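Local coordinates for putative isocitrate dehydrogenase, NAD-dependent (Methylococcus capsulatus, PDB 6LKY), which probably catalyses the NAD-dependent oxidative decarboxylation of isocitrate to 2-oxoglutarate, with the help of a magnesium ion, at residues K3-I7 against S57-N61; R62-K66 against D255-A261; F65-L69 against N81-R85. The protein carries 1 engineered substitution. All coordinates share one frame; numbering follows the deposited sequence. Where two conformers were deposited one is given.

Contact 1. Residues K3-I7 against S57-N61; sequences KITLI and SIRAN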
loop_
_atom_site.group_PDB
_atom_site.type_symbol
_atom_site.label_atom_id
_atom_site.label_comp_id
_atom_site.label_asym_id
_atom_site.label_seq_id
_atom_site.Cartn_x
_atom_site.Cartn_y
_atom_site.Cartn_z
ATOM N N LYS A 3 -13.410 -12.898 32.572
ATOM C CA LYS A 3 -12.479 -13.966 32.235
ATOM C C LYS A 3 -12.071 -13.838 30.766
ATOM O O LYS A 3 -12.919 -13.940 29.871
ATOM C CB LYS A 3 -13.097 -15.337 32.502
ATOM C CG LYS A 3 -12.105 -16.468 32.312
ATOM C CD LYS A 3 -12.678 -17.802 32.752
ATOM C CE LYS A 3 -11.618 -18.871 32.670
ATOM N NZ LYS A 3 -12.187 -20.223 32.897
ATOM N N ILE A 4 -10.767 -13.674 30.521
ATOM C CA ILE A 4 -10.243 -13.282 29.216
ATOM C C ILE A 4 -9.098 -14.205 28.823
ATOM O O ILE A 4 -8.142 -14.373 29.593
ATOM C CB ILE A 4 -9.755 -11.824 29.239
ATOM C CG1 ILE A 4 -10.943 -10.876 29.397
ATOM C CG2 ILE A 4 -8.895 -11.515 28.002
ATOM C CD1 ILE A 4 -10.548 -9.444 29.522
ATOM N N THR A 5 -9.174 -14.780 27.616
ATOM C CA THR A 5 -8.074 -15.611 27.131
ATOM C C THR A 5 -6.873 -14.728 26.816
ATOM O O THR A 5 -7.023 -13.665 26.212
ATOM C CB THR A 5 -8.497 -16.405 25.894
ATOM O OG1 THR A 5 -9.573 -17.288 26.234
ATOM C CG2 THR A 5 -7.322 -17.224 25.340
ATOM N N LEU A 6 -5.688 -15.143 27.271
ATOM C CA LEU A 6 -4.476 -14.335 27.177
ATOM C C LEU A 6 -3.407 -15.118 26.430
ATOM O O LEU A 6 -3.032 -16.221 26.851
ATOM C CB LEU A 6 -3.974 -13.945 28.570
ATOM C CG LEU A 6 -2.690 -13.119 28.660
ATOM C CD1 LEU A 6 -2.936 -11.731 28.086
ATOM C CD2 LEU A 6 -2.187 -13.024 30.109
ATOM N N ILE A 7 -2.902 -14.547 25.346
ATOM C CA ILE A 7 -1.907 -15.200 24.506
ATOM C C ILE A 7 -0.671 -14.312 24.444
ATOM O O ILE A 7 -0.659 -13.290 23.759
ATOM C CB ILE A 7 -2.455 -15.481 23.095
ATOM C CG1 ILE A 7 -3.709 -16.367 23.171
ATOM C CG2 ILE A 7 -1.348 -16.075 22.229
ATOM C CD1 ILE A 7 -4.392 -16.616 21.819
ATOM N N SER A 57 -10.699 -22.320 24.704
ATOM C CA SER A 57 -10.706 -21.249 25.696
ATOM C C SER A 57 -11.306 -19.970 25.127
ATOM O O SER A 57 -12.105 -19.299 25.797
ATOM C CB SER A 57 -9.284 -20.999 26.203
ATOM O OG SER A 57 -9.192 -19.766 26.898
ATOM N N ILE A 58 -10.926 -19.604 23.897
ATOM C CA ILE A 58 -11.474 -18.375 23.327
ATOM C C ILE A 58 -12.971 -18.520 23.078
ATOM O O ILE A 58 -13.747 -17.592 23.324
ATOM C CB ILE A 58 -10.735 -17.964 22.038
ATOM C CG1 ILE A 58 -9.243 -17.784 22.310
ATOM C CG2 ILE A 58 -11.332 -16.657 21.496
ATOM C CD1 ILE A 58 -8.397 -17.612 21.062
ATOM N N ARG A 59 -13.409 -19.686 22.603
ATOM C CA ARG A 59 -14.839 -19.841 22.360
ATOM C C ARG A 59 -15.632 -19.894 23.652
ATOM O O ARG A 59 -16.815 -19.547 23.657
ATOM C CB ARG A 59 -15.105 -21.067 21.505
ATOM C CG ARG A 59 -14.567 -20.880 20.123
ATOM C CD ARG A 59 -15.276 -21.728 19.116
ATOM N NE ARG A 59 -14.497 -22.907 18.791
ATOM C CZ ARG A 59 -14.173 -23.239 17.552
ATOM N NH1 ARG A 59 -14.566 -22.462 16.554
ATOM N NH2 ARG A 59 -13.461 -24.333 17.318
ATOM N N ALA A 60 -15.014 -20.332 24.748
ATOM C CA ALA A 60 -15.690 -20.283 26.041
ATOM C C ALA A 60 -15.780 -18.851 26.554
ATOM O O ALA A 60 -16.854 -18.393 26.953
ATOM C CB ALA A 60 -14.971 -21.180 27.058
ATOM N N ASN A 61 -14.657 -18.127 26.550
ATOM C CA ASN A 61 -14.613 -16.800 27.161
ATOM C C ASN A 61 -15.180 -15.697 26.274
ATOM O O ASN A 61 -15.670 -14.694 26.804
ATOM C CB ASN A 61 -13.180 -16.450 27.555
ATOM C CG ASN A 61 -12.611 -17.411 28.580
ATOM O OD1 ASN A 61 -13.359 -18.086 29.293
ATOM N ND2 ASN A 61 -11.284 -17.468 28.669
HETATM O O HOH W 1 -13.205 -20.716 30.479
#
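Thr5 meets Ser57, Ile58 and Asn61 with both arms of its branched side chain, and the two arms do different work. Its hydroxyl is turned to the polar side: OG1 donates to Ser57 OG over 2.6 Å and accepts from Asn61 ND2 at 3.0 Å. The second bond is bent, 134° at the hydrogen, and the hydroxyl sits tilted from the plane of the Asn61 amide. With OG1 beside the backbone N of Thr5 (chi1 -62°), CG2 falls anti to it, and the methyl faces the hydrocarbon of the helix, reaching Ile58 CG1 at 3.6 Å. A valine at this position would probably leave Ser57 OG without its donor and Asn61 ND2 without one of its acceptors. Helix 52-61 here runs nearly antiparallel to strand 2-7, as expected of the last helix of the crossover connection that leads from strand 31-35 to the parallel strand 63-66; it packs on strand 2-7, which lies between them in the sheet. Asp34 on strand 31-35 enters the same network through OD2, taking a hydrogen bond from Ser57 OG and a weak one from Asn61 ND2. Toward the start of the strand the polar character persists. The Lys3 chain is fully extended and crosses the Asn61 amide obliquely, its CD 3.5 Å from Asn61 OD1, while a water bridges the two ends, accepting from Lys3 NZ at 2.7 Å and donating to Asn61 OD1 at 2.9 Å. Toward the strand's end the contact becomes apolar, with the side chains of Ile7 and Ile58 at about a right angle and their CD1 methyls 4.2 Å apart.

Contact 2. Residues R62-K66 against D255-A261; sequences RICFK and DAALFEA. With NAD (nicotinamide-adenine-dinucleotide), chain C.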
loop_
_atom_site.group_PDB
_atom_site.type_symbol
_atom_site.label_atom_id
_atom_site.label_comp_id
_atom_site.label_asym_id
_atom_site.label_seq_id
_atom_site.Cartn_x
_atom_site.Cartn_y
_atom_site.Cartn_z
ATOM N N ARG A 62 -15.048 -15.818 24.950
ATOM C CA ARG A 62 -15.540 -14.890 23.928
ATOM C C ARG A 62 -14.664 -13.644 23.819
ATOM O O ARG A 62 -14.928 -12.811 22.948
ATOM C CB ARG A 62 -16.995 -14.425 24.146
ATOM C CG ARG A 62 -18.055 -15.529 24.251
ATOM C CD ARG A 62 -17.789 -16.752 23.360
ATOM N NE ARG A 62 -18.051 -16.552 21.928
ATOM C CZ ARG A 62 -18.051 -17.533 21.023
ATOM N NH1 ARG A 62 -17.828 -18.785 21.396
ATOM N NH2 ARG A 62 -18.293 -17.274 19.746
ATOM N N ILE A 63 -13.654 -13.472 24.673
ATOM C CA ILE A 63 -12.761 -12.319 24.634
ATOM C C ILE A 63 -11.324 -12.815 24.720
ATOM O O ILE A 63 -11.005 -13.694 25.531
ATOM C CB ILE A 63 -13.050 -11.314 25.770
ATOM C CG1 ILE A 63 -14.539 -10.967 25.825
ATOM C CG2 ILE A 63 -12.226 -10.050 25.592
ATOM C CD1 ILE A 63 -15.013 -10.142 24.638
ATOM N N CYS A 64 -10.452 -12.241 23.894
ATOM C CA CYS A 64 -9.069 -12.678 23.812
ATOM C C CYS A 64 -8.159 -11.469 23.659
ATOM O O CYS A 64 -8.474 -10.523 22.934
ATOM C CB CYS A 64 -8.865 -13.669 22.653
ATOM S SG CYS A 64 -7.181 -14.300 22.489
ATOM N N PHE A 65 -7.051 -11.499 24.387
ATOM C CA PHE A 65 -5.995 -10.495 24.351
ATOM C C PHE A 65 -4.755 -11.208 23.818
ATOM O O PHE A 65 -4.245 -12.128 24.467
ATOM C CB PHE A 65 -5.775 -9.935 25.752
ATOM C CG PHE A 65 -5.048 -8.634 25.791
ATOM C CD1 PHE A 65 -5.409 -7.591 24.954
ATOM C CD2 PHE A 65 -4.022 -8.438 26.701
ATOM C CE1 PHE A 65 -4.734 -6.379 25.017
ATOM C CE2 PHE A 65 -3.341 -7.233 26.757
ATOM C CZ PHE A 65 -3.695 -6.206 25.922
ATOM N N LYS A 66 -4.283 -10.810 22.635
ATOM C CA LYS A 66 -3.339 -11.626 21.873
ATOM C C LYS A 66 -2.113 -10.811 21.484
ATOM O O LYS A 66 -2.229 -9.795 20.796
ATOM C CB LYS A 66 -4.004 -12.210 20.618
ATOM C CG LYS A 66 -3.120 -13.211 19.873
ATOM C CD LYS A 66 -3.549 -13.408 18.406
ATOM C CE LYS A 66 -3.563 -12.104 17.628
ATOM N NZ LYS A 66 -2.210 -11.527 17.340
ATOM N N ASP A 255 -20.168 -12.767 18.100
ATOM C CA ASP A 255 -20.135 -13.587 19.302
ATOM C C ASP A 255 -18.803 -13.561 20.032
ATOM O O ASP A 255 -18.674 -14.221 21.072
ATOM C CB ASP A 255 -20.468 -15.043 18.948
ATOM C CG ASP A 255 -21.943 -15.270 18.779
ATOM O OD1 ASP A 255 -22.725 -14.360 19.130
ATOM O OD2 ASP A 255 -22.320 -16.352 18.288
ATOM N N ALA A 256 -17.808 -12.843 19.522
ATOM C CA ALA A 256 -16.492 -12.884 20.136
ATOM C C ALA A 256 -15.701 -11.682 19.658
ATOM O O ALA A 256 -16.058 -11.031 18.670
ATOM C CB ALA A 256 -15.756 -14.196 19.824
ATOM N N ALA A 257 -14.615 -11.398 20.372
ATOM C CA ALA A 257 -13.761 -10.271 20.043
ATOM C C ALA A 257 -12.347 -10.583 20.502
ATOM O O ALA A 257 -12.150 -11.177 21.568
ATOM C CB ALA A 257 -14.258 -8.974 20.698
ATOM N N LEU A 258 -11.371 -10.170 19.695
ATOM C CA LEU A 258 -9.964 -10.431 19.969
ATOM C C LEU A 258 -9.166 -9.157 19.727
ATOM O O LEU A 258 -9.224 -8.577 18.637
ATOM C CB LEU A 258 -9.459 -11.585 19.095
ATOM C CG LEU A 258 -7.995 -12.033 19.246
ATOM C CD1 LEU A 258 -7.868 -13.520 18.951
ATOM C CD2 LEU A 258 -7.062 -11.224 18.337
ATOM N N PHE A 259 -8.396 -8.733 20.722
ATOM C CA PHE A 259 -7.737 -7.436 20.672
ATOM C C PHE A 259 -6.228 -7.624 20.589
ATOM O O PHE A 259 -5.680 -8.531 21.223
ATOM C CB PHE A 259 -8.160 -6.586 21.881
ATOM C CG PHE A 259 -9.639 -6.379 21.934
ATOM C CD1 PHE A 259 -10.462 -7.340 22.497
ATOM C CD2 PHE A 259 -10.214 -5.272 21.336
ATOM C CE1 PHE A 259 -11.831 -7.176 22.503
ATOM C CE2 PHE A 259 -11.584 -5.100 21.336
ATOM C CZ PHE A 259 -12.395 -6.051 21.909
ATOM N N GLU A 260 -5.561 -6.799 19.772
ATOM C CA GLU A 260 -4.143 -7.036 19.534
ATOM C C GLU A 260 -3.462 -5.757 19.068
ATOM O O GLU A 260 -4.108 -4.817 18.608
ATOM C CB GLU A 260 -3.941 -8.129 18.473
ATOM C CG GLU A 260 -4.542 -7.728 17.111
ATOM C CD GLU A 260 -4.330 -8.777 16.008
ATOM O OE1 GLU A 260 -3.352 -9.554 16.089
ATOM O OE2 GLU A 260 -5.142 -8.818 15.054
ATOM N N ALA A 261 -2.134 -5.747 19.170
ATOM C CA ALA A 261 -1.374 -4.742 18.442
ATOM C C ALA A 261 -1.434 -5.024 16.936
ATOM O O ALA A 261 -1.673 -6.150 16.487
ATOM C CB ALA A 261 0.081 -4.695 18.924
HETATM P PA NAD C . 7.061 -6.390 12.421
HETATM O O1A NAD C . 7.301 -7.541 13.367
HETATM O O2A NAD C . 5.829 -5.628 12.804
HETATM O O5B NAD C . 8.367 -5.466 12.376
HETATM C C5B NAD C . 8.393 -4.367 11.470
HETATM C C4B NAD C . 9.313 -3.297 12.024
HETATM O O4B NAD C . 8.595 -2.631 13.082
HETATM C C3B NAD C . 10.562 -3.941 12.615
HETATM O O3B NAD C . 11.714 -3.168 12.313
HETATM C C2B NAD C . 10.282 -3.934 14.110
HETATM O O2B NAD C . 11.460 -3.870 14.929
HETATM C C1B NAD C . 9.343 -2.749 14.291
HETATM N N9A NAD C . 8.533 -3.115 15.444
HETATM C C8A NAD C . 7.145 -3.572 15.245
HETATM N N7A NAD C . 6.719 -3.588 16.657
HETATM C C5A NAD C . 7.114 -2.267 17.133
HETATM C C6A NAD C . 7.407 -2.282 18.623
HETATM N N6A NAD C . 6.136 -2.381 19.357
HETATM N N1A NAD C . 8.066 -1.008 18.953
HETATM C C2A NAD C . 9.372 -0.810 18.294
HETATM N N3A NAD C . 9.615 -1.818 17.259
HETATM C C4A NAD C . 8.429 -2.029 16.432
HETATM O O3 NAD C . 6.811 -6.919 10.926
HETATM P PN NAD C . 7.670 -8.023 10.156
HETATM O O1N NAD C . 9.122 -8.023 10.513
HETATM O O2N NAD C . 7.438 -7.751 8.678
HETATM O O5D NAD C . 7.041 -9.447 10.557
HETATM C C5D NAD C . 7.557 -10.180 11.681
HETATM C C4D NAD C . 6.601 -11.315 12.025
HETATM O O4D NAD C . 5.407 -10.821 12.658
HETATM C C3D NAD C . 6.174 -12.079 10.771
HETATM O O3D NAD C . 6.296 -13.471 11.053
HETATM C C2D NAD C . 4.715 -11.693 10.607
HETATM O O2D NAD C . 3.905 -12.713 10.026
HETATM C C1D NAD C . 4.264 -11.436 12.037
HETATM N N1N NAD C . 3.015 -10.632 12.003
HETATM C C2N NAD C . 2.268 -10.651 13.252
HETATM C C3N NAD C . 0.949 -9.974 12.957
HETATM C C7N NAD C . -0.143 -10.284 13.986
HETATM O O7N NAD C . -0.976 -9.160 14.240
HETATM N N7N NAD C . 0.419 -10.860 15.206
HETATM C C4N NAD C . 1.081 -8.498 12.615
HETATM C C5N NAD C . 2.168 -8.241 11.591
HETATM C C6N NAD C . 3.279 -9.285 11.447
HETATM O O HOH W 2 -0.544 -8.033 19.693
#
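Cys64 and Leu258 form the apolar centre, with Cys64 SG resting 3.7 Å from Leu258 CD1. The other branch of Leu258 serves the next residue on the same face, CD2 lying 3.7 Å from Lys66 CE. On the other face Phe259 turns the edge of its ring to Ile63, with CE1 4.2 Å from Ile63 CG2, and Phe65 CD1 packs beside Phe259 CB; Met287 of helix 278-290 touches both phenylalanines. Parallel-ladder bonds run between the faces. Phe259 N donates to Cys64 O and Lys66 N to Phe259 O, the latter almost in line with the carbonyl, while Cys64 N and Ala257 N reach Ala257 O and Arg62 O. At the end where the strands begin, just after helix 52-61, the bent Arg62 chain folds its guanidinium back to the Asp255 carbonyl. NE meets Asp255 O over 2.6 Å in a nearly straight bond (175°); the oxygen lies in the guanidinium plane, whereas NE stands above the plane of the carbonyl, and NH2 adds only a weak second bond. At the opposite end the Lys66 and Glu260 chains run alongside each other in the same direction, and bends at chi3 and chi4 of the lysine (57° and 71°) bring NZ to Glu260 OE1 at 2.6 Å. In this salt bridge NZ approaches OE1 from its anti side, tilted out of the carboxylate plane, while OE2 is held by Arg85 and Asn251. Just beyond, a water joins Lys66 O to Ala261 N where the strands part. Glu260 OE1 comes within 3.0 Å of NAD O7N, placing the bridge beside the cofactor's carboxamide. These are neighbouring parallel strands of the large mixed sheet of the isocitrate and isopropylmalate dehydrogenase family, whose C-terminal ends here reach the NAD pocket.

Contact 3. Residues F65-L69 against N81-R85; sequences FKGPL and NVTLR. With NAD (nicotinamide-adenine-dinucleotide), chain C.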
loop_
_atom_site.group_PDB
_atom_site.type_symbol
_atom_site.label_atom_id
_atom_site.label_comp_id
_atom_site.label_asym_id
_atom_site.label_seq_id
_atom_site.Cartn_x
_atom_site.Cartn_y
_atom_site.Cartn_z
ATOM N N PHE A 65 -7.051 -11.499 24.387
ATOM C CA PHE A 65 -5.995 -10.495 24.351
ATOM C C PHE A 65 -4.755 -11.208 23.818
ATOM O O PHE A 65 -4.245 -12.128 24.467
ATOM C CB PHE A 65 -5.775 -9.935 25.752
ATOM C CG PHE A 65 -5.048 -8.634 25.791
ATOM C CD1 PHE A 65 -5.409 -7.591 24.954
ATOM C CD2 PHE A 65 -4.022 -8.438 26.701
ATOM C CE1 PHE A 65 -4.734 -6.379 25.017
ATOM C CE2 PHE A 65 -3.341 -7.233 26.757
ATOM C CZ PHE A 65 -3.695 -6.206 25.922
ATOM N N LYS A 66 -4.283 -10.810 22.635
ATOM C CA LYS A 66 -3.339 -11.626 21.873
ATOM C C LYS A 66 -2.113 -10.811 21.484
ATOM O O LYS A 66 -2.229 -9.795 20.796
ATOM C CB LYS A 66 -4.004 -12.210 20.618
ATOM C CG LYS A 66 -3.120 -13.211 19.873
ATOM C CD LYS A 66 -3.549 -13.408 18.406
ATOM C CE LYS A 66 -3.563 -12.104 17.628
ATOM N NZ LYS A 66 -2.210 -11.527 17.340
ATOM N N GLY A 67 -0.943 -11.244 21.939
ATOM C CA GLY A 67 0.301 -10.678 21.471
ATOM C C GLY A 67 0.563 -11.086 20.029
ATOM O O GLY A 67 -0.148 -11.924 19.467
ATOM N N PRO A 68 1.578 -10.497 19.402
ATOM C CA PRO A 68 1.855 -10.807 17.990
ATOM C C PRO A 68 2.277 -12.255 17.814
ATOM O O PRO A 68 2.995 -12.815 18.646
ATOM C CB PRO A 68 3.000 -9.855 17.636
ATOM C CG PRO A 68 3.688 -9.593 18.977
ATOM C CD PRO A 68 2.530 -9.514 19.949
ATOM N N LEU A 69 1.825 -12.863 16.719
ATOM C CA LEU A 69 2.143 -14.251 16.419
ATOM C C LEU A 69 2.967 -14.312 15.142
ATOM O O LEU A 69 2.585 -13.724 14.125
ATOM C CB LEU A 69 0.865 -15.083 16.295
ATOM C CG LEU A 69 0.070 -15.149 17.606
ATOM C CD1 LEU A 69 -1.176 -16.031 17.474
ATOM C CD2 LEU A 69 0.967 -15.662 18.724
ATOM N N ASN A 81 -2.966 -15.919 13.268
ATOM C CA ASN A 81 -3.825 -14.740 13.368
ATOM C C ASN A 81 -5.035 -14.882 12.463
ATOM O O ASN A 81 -6.189 -14.667 12.881
ATOM C CB ASN A 81 -3.026 -13.487 13.016
ATOM C CG ASN A 81 -1.786 -13.337 13.886
ATOM O OD1 ASN A 81 -1.895 -13.247 15.111
ATOM N ND2 ASN A 81 -0.602 -13.357 13.265
ATOM N N VAL A 82 -4.784 -15.313 11.225
ATOM C CA VAL A 82 -5.848 -15.449 10.246
ATOM C C VAL A 82 -6.764 -16.601 10.616
ATOM O O VAL A 82 -7.998 -16.489 10.510
ATOM C CB VAL A 82 -5.237 -15.614 8.847
ATOM C CG1 VAL A 82 -6.306 -16.051 7.845
ATOM C CG2 VAL A 82 -4.551 -14.300 8.438
ATOM N N THR A 83 -6.175 -17.733 11.029
ATOM C CA THR A 83 -6.973 -18.880 11.456
ATOM C C THR A 83 -7.903 -18.504 12.605
ATOM O O THR A 83 -9.077 -18.879 12.603
ATOM C CB THR A 83 -6.074 -20.041 11.863
ATOM O OG1 THR A 83 -5.352 -20.511 10.720
ATOM C CG2 THR A 83 -6.902 -21.181 12.424
ATOM N N LEU A 84 -7.391 -17.774 13.601
ATOM C CA LEU A 84 -8.236 -17.321 14.706
ATOM C C LEU A 84 -9.377 -16.442 14.196
ATOM O O LEU A 84 -10.547 -16.678 14.524
ATOM C CB LEU A 84 -7.387 -16.563 15.733
ATOM C CG LEU A 84 -6.977 -17.170 17.086
ATOM C CD1 LEU A 84 -7.350 -18.634 17.253
ATOM C CD2 LEU A 84 -5.501 -16.973 17.309
ATOM N N ARG A 85 -9.052 -15.423 13.379
ATOM C CA ARG A 85 -10.083 -14.528 12.850
ATOM C C ARG A 85 -11.180 -15.306 12.133
ATOM O O ARG A 85 -12.370 -15.017 12.296
ATOM C CB ARG A 85 -9.468 -13.505 11.886
ATOM C CG ARG A 85 -8.536 -12.513 12.521
ATOM C CD ARG A 85 -7.588 -11.898 11.511
ATOM N NE ARG A 85 -6.709 -10.930 12.176
ATOM C CZ ARG A 85 -5.584 -10.451 11.657
ATOM N NH1 ARG A 85 -5.185 -10.844 10.454
ATOM N NH2 ARG A 85 -4.857 -9.583 12.349
HETATM P PA NAD C . 7.061 -6.390 12.421
HETATM O O1A NAD C . 7.301 -7.541 13.367
HETATM O O2A NAD C . 5.829 -5.628 12.804
HETATM O O5B NAD C . 8.367 -5.466 12.376
HETATM C C5B NAD C . 8.393 -4.367 11.470
HETATM C C4B NAD C . 9.313 -3.297 12.024
HETATM O O4B NAD C . 8.595 -2.631 13.082
HETATM C C3B NAD C . 10.562 -3.941 12.615
HETATM O O3B NAD C . 11.714 -3.168 12.313
HETATM C C2B NAD C . 10.282 -3.934 14.110
HETATM O O2B NAD C . 11.460 -3.870 14.929
HETATM C C1B NAD C . 9.343 -2.749 14.291
HETATM N N9A NAD C . 8.533 -3.115 15.444
HETATM C C8A NAD C . 7.145 -3.572 15.245
HETATM N N7A NAD C . 6.719 -3.588 16.657
HETATM C C5A NAD C . 7.114 -2.267 17.133
HETATM C C6A NAD C . 7.407 -2.282 18.623
HETATM N N6A NAD C . 6.136 -2.381 19.357
HETATM N N1A NAD C . 8.066 -1.008 18.953
HETATM C C2A NAD C . 9.372 -0.810 18.294
HETATM N N3A NAD C . 9.615 -1.818 17.259
HETATM C C4A NAD C . 8.429 -2.029 16.432
HETATM O O3 NAD C . 6.811 -6.919 10.926
HETATM P PN NAD C . 7.670 -8.023 10.156
HETATM O O1N NAD C . 9.122 -8.023 10.513
HETATM O O2N NAD C . 7.438 -7.751 8.678
HETATM O O5D NAD C . 7.041 -9.447 10.557
HETATM C C5D NAD C . 7.557 -10.180 11.681
HETATM C C4D NAD C . 6.601 -11.315 12.025
HETATM O O4D NAD C . 5.407 -10.821 12.658
HETATM C C3D NAD C . 6.174 -12.079 10.771
HETATM O O3D NAD C . 6.296 -13.471 11.053
HETATM C C2D NAD C . 4.715 -11.693 10.607
HETATM O O2D NAD C . 3.905 -12.713 10.026
HETATM C C1D NAD C . 4.264 -11.436 12.037
HETATM N N1N NAD C . 3.015 -10.632 12.003
HETATM C C2N NAD C . 2.268 -10.651 13.252
HETATM C C3N NAD C . 0.949 -9.974 12.957
HETATM C C7N NAD C . -0.143 -10.284 13.986
HETATM O O7N NAD C . -0.976 -9.160 14.240
HETATM N N7N NAD C . 0.419 -10.860 15.206
HETATM C C4N NAD C . 1.081 -8.498 12.615
HETATM C C5N NAD C . 2.168 -8.241 11.591
HETATM C C6N NAD C . 3.279 -9.285 11.447
#
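Leu69 and Asn81 bring the two backbones closest, 6.7 Å between their CA atoms, where the chain has left strand 63-66 as a loop and faces the first turn of helix 80-87. The pairing belongs to the cofactor site at the C-terminal end of a parallel strand: Lys66, Leu69 and Asn81 all bind NAD, and here they stand round its carboxamide. Asn81 is the side chain that spans the gap. With CG anti to its own carbonyl carbon (chi1 -56°) the amide swings toward the loop and splits its two ends between different partners. OD1 accepts from Lys66 NZ at 2.8 Å, the ammonium lying tilted from the carbonyl plane; ND2 gives a weak bond, 3.3 Å long, to the backbone oxygen Leu69 O. These two bonds would fix which way round the amide sits, since exchanging its ends would set an NH2 against the ammonium. The same ND2 also bonds a bound citrate, probably from the crystallisation liquor, and lies 3.2 Å from NAD C7N. Lys66 NZ is gripped from several directions, for besides Asn81 it reaches Gly67 O, from above the plane of that carbonyl, and keeps its salt bridge to Glu260. Leu69 adds an apolar flank, its CB 3.5 Å from Asn81 OD1, while Leu84 CD2 lies 4.2 Å from Lys66 CD. The backbone nitrogen Leu69 N is 2.9 Å from NAD N7N, an approach of doubtful meaning because both atoms are donors as modelled. One turn further along the helix comes Arg85, and Asn81 CB sits over the centre of one face of its guanidinium, 4.2 Å above the plane.

How the contacts relate
From the N terminus, strand 2-7 comes first, and contact 1 closes a loop of about fifty residues when helix 52-61 returns to lie over it. The chain then turns directly into strand 63-66, which enters the sheet beside strand 2-7 and begins both remaining contacts. Contact 3 closes a short loop, with helix 80-87 returning after a dozen residues; it starts from the same strand as contact 2 and closes long before it, for contact 2 ends only when strand 257-261 takes its place on the other flank of strand 63-66. No two loops cross. Phe65 and Lys66 belong to both later contacts, and a salt bridge between Glu260 and Arg85 ties their far segments together beside NAD.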